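Protein virC2 (Agrobacterium tumefaciens, PDB 2RH3) probably binds DNA through its C-terminal ribbon-helix-helix domain, and enhances T-DNA transfer and virulence in crown gall disease. Local coordinates at residues M33-A38 and T106-C111; A7-P12 and I69-S74; K16-L21 and K29-I34; I1-S6 and H102-A107. All blocks are in the same frame, centred on the assembly; numbering follows the deposited sequence. Where two conformers were deposited one is given.

Contact 1: M33-A38 and T106-C111; sequences MILRRA and TAALAC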
loop_
_atom_site.group_PDB
_atom_site.type_symbol
_atom_site.label_atom_id
_atom_site.label_comp_id
_atom_site.label_asym_id
_atom_site.label_seq_id
_atom_site.Cartn_x
_atom_site.Cartn_y
_atom_site.Cartn_z
ATOM N N MET A 33 -8.711 2.751 -5.351
ATOM C CA MET A 33 -9.501 1.526 -5.594
ATOM C C MET A 33 -8.703 0.292 -5.174
ATOM O O MET A 33 -9.213 -0.578 -4.452
ATOM C CB MET A 33 -9.917 1.415 -7.066
ATOM C CG MET A 33 -10.989 2.437 -7.457
ATOM S SD MET A 33 -11.222 2.496 -9.231
ATOM C CE MET A 33 -11.963 0.881 -9.507
ATOM N N ILE A 34 -7.453 0.235 -5.628
ATOM C CA ILE A 34 -6.580 -0.880 -5.284
ATOM C C ILE A 34 -6.297 -0.927 -3.785
ATOM O O ILE A 34 -6.397 -1.993 -3.181
ATOM C CB ILE A 34 -5.258 -0.862 -6.071
ATOM C CG1 ILE A 34 -5.540 -1.025 -7.574
ATOM C CG2 ILE A 34 -4.369 -2.019 -5.587
ATOM C CD1 ILE A 34 -4.313 -0.794 -8.472
ATOM N N LEU A 35 -5.969 0.227 -3.205
ATOM C CA LEU A 35 -5.609 0.292 -1.781
ATOM C C LEU A 35 -6.737 -0.210 -0.876
ATOM O O LEU A 35 -6.472 -0.835 0.165
ATOM C CB LEU A 35 -5.188 1.718 -1.396
ATOM C CG LEU A 35 -4.485 1.919 -0.047
ATOM C CD1 LEU A 35 -3.340 0.938 0.126
ATOM C CD2 LEU A 35 -3.996 3.354 0.096
ATOM N N ARG A 36 -7.979 0.061 -1.260
ATOM C CA ARG A 36 -9.144 -0.379 -0.480
ATOM C C ARG A 36 -9.116 -1.902 -0.308
ATOM O O ARG A 36 -9.297 -2.427 0.807
ATOM C CB ARG A 36 -10.436 0.080 -1.166
ATOM C CG ARG A 36 -11.710 -0.285 -0.420
ATOM C CD ARG A 36 -12.950 0.299 -1.083
ATOM N NE ARG A 36 -13.032 1.747 -0.920
ATOM C CZ ARG A 36 -13.031 2.617 -1.924
ATOM N NH1 ARG A 36 -12.967 2.190 -3.180
ATOM N NH2 ARG A 36 -13.109 3.918 -1.670
ATOM N N ARG A 37 -8.873 -2.601 -1.417
ATOM C CA ARG A 37 -8.809 -4.047 -1.424
ATOM C C ARG A 37 -7.525 -4.520 -0.736
ATOM O O ARG A 37 -7.568 -5.435 0.088
ATOM C CB ARG A 37 -8.859 -4.582 -2.861
ATOM C CG ARG A 37 -8.685 -6.087 -2.978
ATOM C CD ARG A 37 -9.848 -6.838 -2.384
ATOM N NE ARG A 37 -9.686 -8.279 -2.545
ATOM C CZ ARG A 37 -10.683 -9.166 -2.532
ATOM N NH1 ARG A 37 -11.943 -8.775 -2.358
ATOM N NH2 ARG A 37 -10.420 -10.459 -2.697
ATOM N N ALA A 38 -6.402 -3.900 -1.088
ATOM C CA ALA A 38 -5.096 -4.244 -0.517
ATOM C C ALA A 38 -5.093 -4.108 1.021
ATOM O O ALA A 38 -4.581 -4.977 1.719
ATOM C CB ALA A 38 -4.000 -3.411 -1.144
ATOM N N THR A 106 2.211 1.397 1.651
ATOM C CA THR A 106 3.170 0.909 0.676
ATOM C C THR A 106 3.346 -0.614 0.768
ATOM O O THR A 106 3.375 -1.299 -0.257
ATOM C CB THR A 106 4.507 1.682 0.770
ATOM O OG1 THR A 106 4.263 3.063 0.445
ATOM C CG2 THR A 106 5.540 1.102 -0.189
ATOM N N ALA A 107 3.435 -1.137 1.990
ATOM C CA ALA A 107 3.524 -2.583 2.203
ATOM C C ALA A 107 2.268 -3.313 1.728
ATOM O O ALA A 107 2.366 -4.366 1.115
ATOM C CB ALA A 107 3.785 -2.900 3.683
ATOM N N ALA A 108 1.104 -2.752 2.030
ATOM C CA ALA A 108 -0.167 -3.350 1.626
ATOM C C ALA A 108 -0.228 -3.475 0.094
ATOM O O ALA A 108 -0.611 -4.511 -0.460
ATOM C CB ALA A 108 -1.312 -2.522 2.166
ATOM N N LEU A 109 0.187 -2.418 -0.584
ATOM C CA LEU A 109 0.207 -2.425 -2.050
ATOM C C LEU A 109 1.274 -3.359 -2.601
ATOM O O LEU A 109 1.034 -4.076 -3.563
ATOM C CB LEU A 109 0.400 -1.004 -2.574
ATOM C CG LEU A 109 -0.805 -0.083 -2.420
ATOM C CD1 LEU A 109 -0.355 1.366 -2.660
ATOM C CD2 LEU A 109 -1.941 -0.469 -3.377
ATOM N N ALA A 110 2.464 -3.343 -1.991
ATOM C CA ALA A 110 3.537 -4.220 -2.406
ATOM C C ALA A 110 3.072 -5.682 -2.388
ATOM O O ALA A 110 3.399 -6.441 -3.281
ATOM C CB ALA A 110 4.754 -4.020 -1.515
ATOM N N CYS A 111 2.301 -6.030 -1.358
ATOM C CA CYS A 111 1.712 -7.356 -1.184
ATOM C C CYS A 111 0.680 -7.693 -2.277
ATOM O O CYS A 111 0.672 -8.800 -2.819
ATOM C CB CYS A 111 1.072 -7.444 0.208
ATOM S SG CYS A 111 0.523 -9.079 0.685
HETATM O O HOH W 1 -2.326 -6.616 0.555
#

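Contact 2: A7-P12 and I69-S74; sequences ARPPAP and IIVQTS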
loop_
_atom_site.group_PDB
_atom_site.type_symbol
_atom_site.label_atom_id
_atom_site.label_comp_id
_atom_site.label_asym_id
_atom_site.label_seq_id
_atom_site.Cartn_x
_atom_site.Cartn_y
_atom_site.Cartn_z
ATOM N N ALA A 7 0.595 6.708 -0.533
ATOM C CA ALA A 7 1.363 5.838 -1.414
ATOM C C ALA A 7 1.563 6.476 -2.774
ATOM O O ALA A 7 0.796 7.347 -3.174
ATOM C CB ALA A 7 0.665 4.496 -1.577
ATOM N N ARG A 8 2.600 6.030 -3.474
ATOM C CA ARG A 8 2.874 6.489 -4.840
ATOM C C ARG A 8 2.403 5.445 -5.845
ATOM O O ARG A 8 2.557 4.257 -5.621
ATOM C CB ARG A 8 4.373 6.662 -5.045
ATOM C CG ARG A 8 5.014 7.796 -4.287
ATOM C CD ARG A 8 6.467 7.903 -4.697
ATOM N NE ARG A 8 7.113 9.064 -4.089
ATOM C CZ ARG A 8 7.092 10.290 -4.602
ATOM N NH1 ARG A 8 6.452 10.540 -5.739
ATOM N NH2 ARG A 8 7.711 11.272 -3.966
ATOM N N PRO A 9 1.862 5.883 -6.989
ATOM C CA PRO A 9 1.547 4.887 -8.008
ATOM C C PRO A 9 2.782 4.093 -8.466
ATOM O O PRO A 9 3.905 4.638 -8.483
ATOM C CB PRO A 9 0.984 5.733 -9.155
ATOM C CG PRO A 9 0.453 6.978 -8.475
ATOM C CD PRO A 9 1.467 7.245 -7.400
ATOM N N PRO A 10 2.585 2.815 -8.834
ATOM C CA PRO A 10 3.690 1.990 -9.290
ATOM C C PRO A 10 4.150 2.395 -10.692
ATOM O O PRO A 10 3.401 3.059 -11.444
ATOM C CB PRO A 10 3.079 0.585 -9.320
ATOM C CG PRO A 10 1.634 0.819 -9.598
ATOM C CD PRO A 10 1.302 2.081 -8.857
ATOM N N ALA A 11 5.365 1.974 -11.043
ATOM C CA ALA A 11 5.869 2.084 -12.410
ATOM C C ALA A 11 5.045 1.224 -13.373
ATOM O O ALA A 11 4.446 0.233 -12.962
ATOM C CB ALA A 11 7.326 1.646 -12.454
ATOM N N PRO A 12 5.020 1.593 -14.672
ATOM C CA PRO A 12 4.348 0.711 -15.612
ATOM C C PRO A 12 4.867 -0.717 -15.566
ATOM O O PRO A 12 6.056 -0.950 -15.304
ATOM C CB PRO A 12 4.657 1.352 -16.972
ATOM C CG PRO A 12 4.813 2.774 -16.664
ATOM C CD PRO A 12 5.542 2.796 -15.341
ATOM N N ILE A 69 3.211 11.822 -8.122
ATOM C CA ILE A 69 1.891 11.707 -7.526
ATOM C C ILE A 69 2.007 10.974 -6.188
ATOM O O ILE A 69 2.543 9.862 -6.127
ATOM C CB ILE A 69 0.902 10.949 -8.481
ATOM C CG1 ILE A 69 0.674 11.754 -9.767
ATOM C CG2 ILE A 69 -0.436 10.643 -7.786
ATOM C CD1 ILE A 69 0.189 10.925 -10.944
ATOM N N ILE A 70 1.578 11.633 -5.113
ATOM C CA ILE A 70 1.376 10.947 -3.846
ATOM C C ILE A 70 -0.109 10.993 -3.519
ATOM O O ILE A 70 -0.734 12.058 -3.500
ATOM C CB ILE A 70 2.270 11.498 -2.686
ATOM C CG1 ILE A 70 2.179 10.573 -1.460
ATOM C CG2 ILE A 70 1.924 12.958 -2.351
ATOM C CD1 ILE A 70 3.307 10.739 -0.465
ATOM N N VAL A 71 -0.677 9.815 -3.301
ATOM C CA VAL A 71 -2.093 9.674 -3.016
ATOM C C VAL A 71 -2.295 9.608 -1.502
ATOM O O VAL A 71 -1.568 8.890 -0.817
ATOM C CB VAL A 71 -2.642 8.405 -3.714
ATOM C CG1 VAL A 71 -4.156 8.361 -3.646
ATOM C CG2 VAL A 71 -2.180 8.378 -5.169
ATOM N N GLN A 72 -3.265 10.366 -0.993
ATOM C CA GLN A 72 -3.530 10.464 0.451
ATOM C C GLN A 72 -4.912 9.921 0.789
ATOM O O GLN A 72 -5.893 10.224 0.107
ATOM C CB GLN A 72 -3.438 11.917 0.941
ATOM C CG GLN A 72 -2.158 12.643 0.590
ATOM C CD GLN A 72 -1.038 12.387 1.574
ATOM O OE1 GLN A 72 -1.260 11.914 2.697
ATOM N NE2 GLN A 72 0.182 12.712 1.162
ATOM N N THR A 73 -4.989 9.121 1.845
ATOM C CA THR A 73 -6.249 8.510 2.247
ATOM C C THR A 73 -6.255 8.196 3.740
ATOM O O THR A 73 -5.217 8.290 4.399
ATOM C CB THR A 73 -6.548 7.225 1.411
ATOM O OG1 THR A 73 -7.944 6.914 1.468
ATOM C CG2 THR A 73 -5.739 6.026 1.898
ATOM N N SER A 74 -7.428 7.852 4.267
ATOM C CA SER A 74 -7.539 7.313 5.624
ATOM C C SER A 74 -8.434 6.069 5.662
ATOM O O SER A 74 -9.193 5.811 4.725
ATOM C CB SER A 74 -7.998 8.384 6.628
ATOM O OG SER A 74 -9.359 8.739 6.474
#

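Contact 3: K16-L21 and K29-I34; sequences KIYDNL and KSLQMI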
loop_
_atom_site.group_PDB
_atom_site.type_symbol
_atom_site.label_atom_id
_atom_site.label_comp_id
_atom_site.label_asym_id
_atom_site.label_seq_id
_atom_site.Cartn_x
_atom_site.Cartn_y
_atom_site.Cartn_z
ATOM N N LYS A 16 -0.608 -5.060 -13.670
ATOM C CA LYS A 16 -1.542 -5.063 -14.794
ATOM C C LYS A 16 -2.871 -4.432 -14.393
ATOM O O LYS A 16 -3.501 -3.733 -15.190
ATOM C CB LYS A 16 -1.766 -6.470 -15.339
ATOM C CG LYS A 16 -0.552 -7.062 -16.047
ATOM C CD LYS A 16 -0.853 -8.488 -16.485
ATOM C CE LYS A 16 0.403 -9.224 -16.933
ATOM N NZ LYS A 16 0.079 -10.625 -17.303
ATOM N N ILE A 17 -3.282 -4.657 -13.141
ATOM C CA ILE A 17 -4.530 -4.052 -12.657
ATOM C C ILE A 17 -4.459 -2.532 -12.685
ATOM O O ILE A 17 -5.367 -1.862 -13.204
ATOM C CB ILE A 17 -4.933 -4.589 -11.257
ATOM C CG1 ILE A 17 -5.448 -6.026 -11.397
ATOM C CG2 ILE A 17 -6.036 -3.714 -10.643
ATOM C CD1 ILE A 17 -5.620 -6.772 -10.070
ATOM N N TYR A 18 -3.377 -1.975 -12.155
ATOM C CA TYR A 18 -3.238 -0.525 -12.101
ATOM C C TYR A 18 -3.152 0.046 -13.524
ATOM O O TYR A 18 -3.845 1.027 -13.860
ATOM C CB TYR A 18 -1.979 -0.137 -11.302
ATOM C CG TYR A 18 -1.753 1.350 -11.312
ATOM C CD1 TYR A 18 -2.517 2.191 -10.496
ATOM C CD2 TYR A 18 -0.793 1.924 -12.158
ATOM C CE1 TYR A 18 -2.334 3.568 -10.523
ATOM C CE2 TYR A 18 -0.598 3.300 -12.175
ATOM C CZ TYR A 18 -1.378 4.108 -11.364
ATOM O OH TYR A 18 -1.222 5.475 -11.410
ATOM N N ASP A 19 -2.313 -0.573 -14.351
ATOM C CA ASP A 19 -2.146 -0.100 -15.729
ATOM C C ASP A 19 -3.465 -0.091 -16.511
ATOM O O ASP A 19 -3.680 0.782 -17.342
ATOM C CB ASP A 19 -1.111 -0.956 -16.473
ATOM C CG ASP A 19 0.316 -0.798 -15.929
ATOM O OD1 ASP A 19 0.594 0.070 -15.068
ATOM O OD2 ASP A 19 1.182 -1.575 -16.391
ATOM N N ASN A 20 -4.346 -1.059 -16.267
ATOM C CA ASN A 20 -5.647 -1.062 -16.906
ATOM C C ASN A 20 -6.601 -0.020 -16.304
ATOM O O ASN A 20 -7.405 0.594 -17.031
ATOM C CB ASN A 20 -6.263 -2.458 -16.810
ATOM C CG ASN A 20 -7.547 -2.573 -17.586
ATOM O OD1 ASN A 20 -7.588 -2.338 -18.803
ATOM N ND2 ASN A 20 -8.623 -2.907 -16.883
ATOM N N LEU A 21 -6.549 0.158 -14.981
ATOM C CA LEU A 21 -7.422 1.145 -14.352
ATOM C C LEU A 21 -7.163 2.534 -14.897
ATOM O O LEU A 21 -8.107 3.289 -15.145
ATOM C CB LEU A 21 -7.307 1.110 -12.816
ATOM C CG LEU A 21 -7.998 -0.099 -12.168
ATOM C CD1 LEU A 21 -7.713 -0.195 -10.694
ATOM C CD2 LEU A 21 -9.511 -0.107 -12.381
ATOM N N LYS A 29 -7.531 7.983 -8.283
ATOM C CA LYS A 29 -8.710 7.117 -8.146
ATOM C C LYS A 29 -8.321 5.644 -8.268
ATOM O O LYS A 29 -8.761 4.792 -7.480
ATOM C CB LYS A 29 -9.764 7.459 -9.200
ATOM C CG LYS A 29 -10.851 6.394 -9.351
ATOM C CD LYS A 29 -12.189 6.979 -9.712
ATOM C CE LYS A 29 -13.291 5.998 -9.335
ATOM N NZ LYS A 29 -14.612 6.402 -9.869
ATOM N N SER A 30 -7.497 5.351 -9.270
ATOM C CA SER A 30 -7.084 3.973 -9.527
ATOM C C SER A 30 -6.347 3.396 -8.321
ATOM O O SER A 30 -6.619 2.262 -7.902
ATOM C CB SER A 30 -6.219 3.909 -10.790
ATOM O OG SER A 30 -6.966 4.324 -11.935
ATOM N N LEU A 31 -5.400 4.160 -7.766
ATOM C CA LEU A 31 -4.627 3.660 -6.625
ATOM C C LEU A 31 -5.508 3.493 -5.386
ATOM O O LEU A 31 -5.327 2.545 -4.622
ATOM C CB LEU A 31 -3.398 4.527 -6.338
ATOM C CG LEU A 31 -2.298 3.810 -5.533
ATOM C CD1 LEU A 31 -1.782 2.570 -6.273
ATOM C CD2 LEU A 31 -1.160 4.744 -5.187
ATOM N N GLN A 32 -6.462 4.402 -5.212
ATOM C CA GLN A 32 -7.381 4.346 -4.077
ATOM C C GLN A 32 -8.260 3.098 -4.141
ATOM O O GLN A 32 -8.508 2.462 -3.107
ATOM C CB GLN A 32 -8.229 5.617 -4.015
ATOM C CG GLN A 32 -7.530 6.772 -3.316
ATOM C CD GLN A 32 -8.117 8.135 -3.665
ATOM O OE1 GLN A 32 -9.072 8.245 -4.438
ATOM N NE2 GLN A 32 -7.536 9.184 -3.094
ATOM N N MET A 33 -8.711 2.751 -5.351
ATOM C CA MET A 33 -9.501 1.526 -5.594
ATOM C C MET A 33 -8.703 0.292 -5.174
ATOM O O MET A 33 -9.213 -0.578 -4.452
ATOM C CB MET A 33 -9.917 1.415 -7.066
ATOM C CG MET A 33 -10.989 2.437 -7.457
ATOM S SD MET A 33 -11.222 2.496 -9.231
ATOM C CE MET A 33 -11.963 0.881 -9.507
ATOM N N ILE A 34 -7.453 0.235 -5.628
ATOM C CA ILE A 34 -6.580 -0.880 -5.284
ATOM C C ILE A 34 -6.297 -0.927 -3.785
ATOM O O ILE A 34 -6.397 -1.993 -3.181
ATOM C CB ILE A 34 -5.258 -0.862 -6.071
ATOM C CG1 ILE A 34 -5.540 -1.025 -7.574
ATOM C CG2 ILE A 34 -4.369 -2.019 -5.587
ATOM C CD1 ILE A 34 -4.313 -0.794 -8.472
#

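Contact 4: I1-S6 and H102-A107; sequences IQVFLS and HKLATA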
loop_
_atom_site.group_PDB
_atom_site.type_symbol
_atom_site.label_atom_id
_atom_site.label_comp_id
_atom_site.label_asym_id
_atom_site.label_seq_id
_atom_site.Cartn_x
_atom_site.Cartn_y
_atom_site.Cartn_z
ATOM N N ILE A 1 -9.111 2.659 15.369
ATOM C CA ILE A 1 -8.832 4.108 15.129
ATOM C C ILE A 1 -8.599 4.411 13.646
ATOM O O ILE A 1 -8.339 3.506 12.848
ATOM C CB ILE A 1 -7.620 4.622 15.956
ATOM C CG1 ILE A 1 -6.350 3.819 15.635
ATOM C CG2 ILE A 1 -7.948 4.605 17.451
ATOM C CD1 ILE A 1 -5.057 4.585 15.868
ATOM N N GLN A 2 -8.691 5.692 13.296
ATOM C CA GLN A 2 -8.450 6.147 11.933
ATOM C C GLN A 2 -6.953 6.305 11.694
ATOM O O GLN A 2 -6.273 7.035 12.419
ATOM C CB GLN A 2 -9.175 7.473 11.674
ATOM C CG GLN A 2 -9.166 7.921 10.215
ATOM C CD GLN A 2 -9.869 9.249 9.996
ATOM O OE1 GLN A 2 -9.754 10.171 10.802
ATOM N NE2 GLN A 2 -10.597 9.354 8.891
ATOM N N VAL A 3 -6.454 5.610 10.674
ATOM C CA VAL A 3 -5.055 5.691 10.276
ATOM C C VAL A 3 -4.962 6.414 8.937
ATOM O O VAL A 3 -5.667 6.073 7.981
ATOM C CB VAL A 3 -4.405 4.279 10.195
ATOM C CG1 VAL A 3 -2.975 4.345 9.656
ATOM C CG2 VAL A 3 -4.422 3.615 11.565
ATOM N N PHE A 4 -4.105 7.426 8.885
ATOM C CA PHE A 4 -3.874 8.164 7.660
ATOM C C PHE A 4 -2.747 7.502 6.877
ATOM O O PHE A 4 -1.738 7.081 7.457
ATOM C CB PHE A 4 -3.633 9.649 7.949
ATOM C CG PHE A 4 -4.842 10.344 8.531
ATOM C CD1 PHE A 4 -5.800 10.921 7.698
ATOM C CD2 PHE A 4 -5.041 10.383 9.912
ATOM C CE1 PHE A 4 -6.935 11.544 8.235
ATOM C CE2 PHE A 4 -6.168 11.003 10.457
ATOM C CZ PHE A 4 -7.117 11.585 9.618
ATOM N N LEU A 5 -2.964 7.376 5.568
ATOM C CA LEU A 5 -2.147 6.552 4.680
ATOM C C LEU A 5 -1.742 7.328 3.431
ATOM O O LEU A 5 -2.429 8.257 3.019
ATOM C CB LEU A 5 -2.963 5.332 4.240
ATOM C CG LEU A 5 -3.607 4.509 5.357
ATOM C CD1 LEU A 5 -4.918 3.903 4.875
ATOM C CD2 LEU A 5 -2.646 3.435 5.855
ATOM N N SER A 6 -0.634 6.929 2.822
ATOM C CA SER A 6 -0.170 7.560 1.595
ATOM C C SER A 6 0.663 6.585 0.791
ATOM O O SER A 6 1.335 5.722 1.351
ATOM C CB SER A 6 0.628 8.837 1.888
ATOM O OG SER A 6 1.789 8.558 2.644
ATOM N N HIS A 102 2.564 5.869 5.474
ATOM C CA HIS A 102 3.213 5.627 4.193
ATOM C C HIS A 102 3.763 4.207 4.136
ATOM O O HIS A 102 3.573 3.513 3.137
ATOM C CB HIS A 102 4.329 6.634 3.941
ATOM C CG HIS A 102 5.038 6.433 2.636
ATOM N ND1 HIS A 102 4.458 6.717 1.419
ATOM C CD2 HIS A 102 6.290 5.992 2.363
ATOM C CE1 HIS A 102 5.316 6.447 0.450
ATOM N NE2 HIS A 102 6.432 5.997 0.996
ATOM N N LYS A 103 4.417 3.772 5.220
ATOM C CA LYS A 103 4.986 2.423 5.300
ATOM C C LYS A 103 3.901 1.363 5.204
ATOM O O LYS A 103 4.053 0.363 4.485
ATOM C CB LYS A 103 5.781 2.241 6.608
ATOM C CG LYS A 103 7.095 2.987 6.598
ATOM C CD LYS A 103 7.948 2.591 7.803
ATOM C CE LYS A 103 9.129 3.526 7.989
ATOM N NZ LYS A 103 10.091 3.482 6.847
ATOM N N LEU A 104 2.804 1.600 5.924
ATOM C CA LEU A 104 1.693 0.648 5.975
ATOM C C LEU A 104 1.023 0.524 4.605
ATOM O O LEU A 104 0.855 -0.593 4.097
ATOM C CB LEU A 104 0.672 1.062 7.043
ATOM C CG LEU A 104 -0.534 0.122 7.234
ATOM C CD1 LEU A 104 -0.081 -1.294 7.571
ATOM C CD2 LEU A 104 -1.502 0.639 8.278
ATOM N N ALA A 105 0.671 1.657 4.004
ATOM C CA ALA A 105 0.028 1.631 2.672
ATOM C C ALA A 105 0.936 1.011 1.625
ATOM O O ALA A 105 0.496 0.186 0.812
ATOM C CB ALA A 105 -0.395 3.026 2.247
ATOM N N THR A 106 2.211 1.397 1.651
ATOM C CA THR A 106 3.170 0.909 0.676
ATOM C C THR A 106 3.346 -0.614 0.768
ATOM O O THR A 106 3.375 -1.299 -0.257
ATOM C CB THR A 106 4.507 1.682 0.770
ATOM O OG1 THR A 106 4.263 3.063 0.445
ATOM C CG2 THR A 106 5.540 1.102 -0.189
ATOM N N ALA A 107 3.435 -1.137 1.990
ATOM C CA ALA A 107 3.524 -2.583 2.203
ATOM C C ALA A 107 2.268 -3.313 1.728
ATOM O O ALA A 107 2.366 -4.366 1.115
ATOM C CB ALA A 107 3.785 -2.900 3.683
#

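Contact 1: M33-A38 and T106-C111
The flat groups here are two peptide carbonyls, each with an alanine methyl standing over one face. A38 CB lies over the A108 carbonyl, 3.6 Å from A108 O, and in return A108 CB lies over that of A38, 4.1 Å from A38 O. A water binds the oxygens themselves, donating to both, 3.0 Å from A38 O and 2.9 Å from A108 O. In this way the water ties together two main chains that make no direct hydrogen bond with each other. The two helical segments cross at 89°, so they meet closely at one point, and alanines there, with side chains that end at CB, let the CA atoms of A38 and A108 come to 5.4 Å.

Beside the alanines, L109 projects into a fork formed by I34 and L35. Its CG is anti to the carbonyl carbon (chi1 -72°), and its branch runs at about a right angle to both partners. L109 CD2 touches I34 CG2 at 3.6 Å; this methyl of I34 is anti to the backbone N. From the other arm, L35 CD1 meets L109 CG at 3.7 Å, brought across by a chi1 of -167° that sets L35 CG anti to its backbone N. Every residue that touches is buried.

Helix 27-47 and helix 97-118 thus cross near the centre of this ribbon-helix-helix domain. F112 packs on I34 and A38, F42 packs on A108, and helix 16-21 lies against I34 through I17, Y18 and L21.

Contact 2: A7-P12 and I69-S74
A7 and V71 form an antiparallel, hydrogen-bonded pair at one end of the two-stranded ribbon of the ribbon-helix-helix fold. V71 N donates to A7 O at 2.9 Å, nearly straight at 171°, while A7 N donates to V71 O at 3.1 Å and more bent. Their side chains share one face of the ribbon. The small methyl of A7 suits a place where L109 packs closely, and V71 reaches Q32 of helix 27-47. V71 holds CG1 anti to its backbone N (chi1 -170°), which leaves CG2 beside that N and 3.7 Å from A7 O.

Beyond this pair the regular pairing stops; P9, which would come opposite I69, has no N-H to continue it. With CG1 beside the backbone N (chi1 -64°), I69 has CG2 anti to that N, and this methyl lies 3.8 Å from P9 CG, the side chains crossing at about a right angle. R8 sets CG anti to its carbonyl carbon and runs extended from CG to NE. Its aliphatic part passes I69 O, with CG 3.7 Å away, before NH1 hydrogen-bonds S68 OG. I69 O itself is buried without a polar partner; closest to it is P9 CD, at 3.1 Å.

Contact 3: K16-L21 and K29-I34
Helix 16-21 and the 29-34 part of helix 27-47 run roughly antiparallel, their directions 141° apart and their axes 9.4 Å at closest approach. The backbones come nearest where L21 faces S30, with 5.6 Å between CA atoms. Serine suits this close spot: it is small, and its hydroxyl is turned back beside its own backbone N. Hydrogen-bonded to S26 O, just ahead of helix 27-47, S30 OG can lie 3.3 Å from the apolar L21 CB.

Such a short helix followed by a longer one, after a strand, gives the strand-helix-helix order of the ribbon-helix-helix fold. L21, with CG anti to its carbonyl carbon, spreads its two methyls over two partners. CD1 lies 3.9 Å from I34 CG1, while CD2 meets M33 CE, which a bend at chi3 (68°) carries round to it. Y18 has CG anti to its backbone N (chi1 176°), which carries the ring to segment 29-34, where Y18 CE1 lies 3.9 Å from S30 CB. I34 CD1 sits at the edge of this ring, as does L31 N, and 3.7 Å from Y18 CB. I17 CG2 reaches the same I34 CD1 at 4.0 Å, and P9 packs against Y18.

Contact 4: I1-S6 and H102-A107
H102 leaves helix 97-118 with CG anti to its backbone N (chi1 180°), which lays the side chain along S6 near the end of strand 2-7. CB starts beside the serine hydroxyl, 3.4 Å from S6 OG. CG is about equally far from S6 OG and S6 O. ND1 engages both: it makes a weak hydrogen bond to S6 O at 3.3 Å, bent to 127°, and a weak one with S6 OG at 3.5 Å. CE1 skirts S6 O more distantly. Over one face of the imidazole, offset toward its rim, stands T106 OG1, which donates to H102 O at 2.8 Å from above the carbonyl plane; the same oxygen accepts from T106 N.

Back toward the N terminus of the strand, which is inclined at 61° to the helix, the contact is apolar. A105 CB, small enough for a tight fit, lies 3.3 Å from S6 O and also touches L5 CB. L5 CD2 meets L104 CD2 at 3.9 Å, obliquely, and V3 CG1 packs on that same methyl.

S6 O thus receives a weak, bent N-H bond and a nearly straight CA-H...O contact from H102 CA (3.4 Å), consistent with a proton on ND1.

Contacts 1, 2 and 3 lie about 10 Å apart, centre to centre. Contact 4 is about 10 Å from contact 1 and 11 Å from contact 2, but 17 Å from contact 3, on the opposite side of the chain's centre. Contacts 1 and 3 share helix 27-47, contacts 1 and 4 share helix 97-118, and contacts 2 and 4 both reach the two-stranded sheet. Along the chain, contact 3 is nested within contact 2, and contact 2 within contact 4, while contact 1's segments alternate with contact 2's and end on contact 4's helix. One chain supplies both strands of the ribbon, which two subunits supply in classical ribbon-helix-helix dimers, and the crossed helices of contact 1 back it.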